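Ebony (Drosophila melanogaster, PDB 6DYM) probably joins beta-alanine to amines such as dopamine and histamine as a nonribosomal peptide synthetase, this chain being its atypical C-terminal condensation domain. Local coordinates at residues A[138-143]-A[166-171]. Sequence-based numbering, arbitrary orientation. Where two conformers were deposited one is given.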
loop_
_atom_site.group_PDB
_atom_site.type_symbol
_atom_site.label_atom_id
_atom_site.label_comp_id
_atom_site.label_asym_id
_atom_site.label_seq_id
_atom_site.Cartn_x
_atom_site.Cartn_y
_atom_site.Cartn_z
ATOM N N ALA A 138 6.214 14.478 6.759
ATOM C CA ALA A 138 7.141 13.924 7.742
ATOM C C ALA A 138 6.835 12.456 8.023
ATOM O O ALA A 138 7.748 11.624 8.085
ATOM C CB ALA A 138 7.093 14.738 9.035
ATOM N N CYS A 139 5.554 12.117 8.195
ATOM C CA CYS A 139 5.197 10.733 8.486
ATOM C C CYS A 139 5.529 9.820 7.308
ATOM O O CYS A 139 6.054 8.717 7.502
ATOM C CB CYS A 139 3.715 10.640 8.854
ATOM S SG CYS A 139 3.221 9.056 9.585
ATOM N N MET A 140 5.263 10.272 6.079
ATOM C CA MET A 140 5.584 9.459 4.908
ATOM C C MET A 140 7.082 9.196 4.813
ATOM O O MET A 140 7.506 8.057 4.579
ATOM C CB MET A 140 5.076 10.141 3.636
ATOM C CG MET A 140 3.559 10.162 3.505
ATOM S SD MET A 140 2.840 8.507 3.404
ATOM C CE MET A 140 3.074 8.151 1.662
ATOM N N HIS A 141 7.902 10.241 4.988
ATOM C CA HIS A 141 9.352 10.051 4.996
ATOM C C HIS A 141 9.761 9.053 6.076
ATOM O O HIS A 141 10.633 8.204 5.857
ATOM C CB HIS A 141 10.070 11.391 5.217
ATOM C CG HIS A 141 10.257 12.206 3.968
ATOM N ND1 HIS A 141 11.090 11.821 2.940
ATOM C CD2 HIS A 141 9.731 13.397 3.596
ATOM C CE1 HIS A 141 11.058 12.731 1.982
ATOM N NE2 HIS A 141 10.239 13.698 2.355
ATOM N N PHE A 142 9.130 9.137 7.249
ATOM C CA PHE A 142 9.485 8.258 8.360
ATOM C C PHE A 142 9.127 6.808 8.054
ATOM O O PHE A 142 9.928 5.896 8.287
ATOM C CB PHE A 142 8.781 8.738 9.633
ATOM C CG PHE A 142 9.159 7.975 10.870
ATOM C CD1 PHE A 142 10.299 8.307 11.587
ATOM C CD2 PHE A 142 8.364 6.938 11.331
ATOM C CE1 PHE A 142 10.643 7.608 12.734
ATOM C CE2 PHE A 142 8.702 6.235 12.477
ATOM C CZ PHE A 142 9.840 6.569 13.180
ATOM N N MET A 143 7.920 6.571 7.542
ATOM C CA MET A 143 7.522 5.205 7.211
ATOM C C MET A 143 8.351 4.650 6.061
ATOM O O MET A 143 8.690 3.463 6.047
ATOM C CB MET A 143 6.045 5.159 6.846
ATOM C CG MET A 143 5.133 5.615 7.954
ATOM S SD MET A 143 3.447 5.115 7.636
ATOM C CE MET A 143 2.909 6.379 6.496
ATOM N N PRO A 166 0.235 10.490 -7.246
ATOM C CA PRO A 166 1.437 11.249 -7.631
ATOM C C PRO A 166 2.431 11.410 -6.491
ATOM O O PRO A 166 3.644 11.350 -6.723
ATOM C CB PRO A 166 0.863 12.594 -8.102
ATOM C CG PRO A 166 -0.556 12.286 -8.498
ATOM C CD PRO A 166 -1.011 11.213 -7.558
ATOM N N LEU A 167 1.952 11.568 -5.256
ATOM C CA LEU A 167 2.862 11.785 -4.134
ATOM C C LEU A 167 3.642 10.518 -3.801
ATOM O O LEU A 167 4.850 10.573 -3.549
ATOM C CB LEU A 167 2.082 12.270 -2.910
ATOM C CG LEU A 167 2.871 12.401 -1.602
ATOM C CD1 LEU A 167 4.069 13.339 -1.770
ATOM C CD2 LEU A 167 1.961 12.890 -0.484
ATOM N N THR A 168 2.962 9.364 -3.762
ATOM C CA THR A 168 3.678 8.124 -3.468
ATOM C C THR A 168 4.620 7.751 -4.603
ATOM O O THR A 168 5.693 7.191 -4.355
ATOM C CB THR A 168 2.703 6.973 -3.192
ATOM O OG1 THR A 168 1.789 6.830 -4.288
ATOM C CG2 THR A 168 1.920 7.226 -1.900
ATOM N N GLN A 169 4.241 8.057 -5.847
ATOM C CA GLN A 169 5.126 7.801 -6.980
ATOM C C GLN A 169 6.380 8.662 -6.910
ATOM O O GLN A 169 7.490 8.172 -7.146
ATOM C CB GLN A 169 4.386 8.050 -8.294
ATOM C CG GLN A 169 3.257 7.050 -8.557
ATOM C CD GLN A 169 2.307 7.510 -9.643
ATOM O OE1 GLN A 169 2.421 8.631 -10.145
ATOM N NE2 GLN A 169 1.344 6.655 -9.995
ATOM N N GLN A 170 6.225 9.948 -6.590
ATOM C CA GLN A 170 7.378 10.839 -6.536
ATOM C C GLN A 170 8.269 10.516 -5.341
ATOM O O GLN A 170 9.501 10.564 -5.447
ATOM C CB GLN A 170 6.904 12.289 -6.484
ATOM C CG GLN A 170 8.027 13.322 -6.459
ATOM C CD GLN A 170 7.538 14.703 -6.856
ATOM O OE1 GLN A 170 6.347 14.997 -6.754
ATOM N NE2 GLN A 170 8.451 15.553 -7.319
ATOM N N LEU A 171 7.668 10.194 -4.196
ATOM C CA LEU A 171 8.466 9.773 -3.047
ATOM C C LEU A 171 9.313 8.554 -3.384
ATOM O O LEU A 171 10.498 8.496 -3.039
ATOM C CB LEU A 171 7.555 9.475 -1.859
ATOM C CG LEU A 171 7.057 10.691 -1.081
ATOM C CD1 LEU A 171 6.017 10.268 -0.058
ATOM C CD2 LEU A 171 8.220 11.416 -0.410
#
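Two helices that follow the neighbouring parallel strands 119-127 and 158-163 of a probably acetyltransferase-like sheet meet here, Leu171 of helix 166-174 reaching across to Met140 and His141 of helix 133-153. The pair illustrates how splayed helices can be bridged by side chains alone: the axes of the two short segments come no closer than 11.8 Å and cross at -46°, and no hydrogen bond spans them. Leu171 forks between its two partners. With CD1 extended away from CA (chi2 172°), this methyl comes to 3.8 Å from Met140 CB, the two side chains crossing at about a right angle. The other branch lies over one face of the His141 imidazole, a CH-pi contact in which Leu171 CD2 stands 4.3 Å from the ring centroid, while the ring's ND1 is hydrogen-bonded to Tyr175 OH farther along the chain. In one of its two conformers Met140 bends at chi2 and chi3 and brings CE to 3.9 Å from Thr168 CG2, a contact that the second conformer leaves in doubt. The hydroxyl of Thr168 is engaged instead with Ser165 OG. Shortening Leu171 to an alanine is likely to strip the imidazole face of its methyl cover and open a gap beside Met140 CB. Apolar bridging of this kind joins the helices after the fourth and fifth strands of a fold whose strand order, 1-2-3-4-5-7-6, is consistent with the GNAT type.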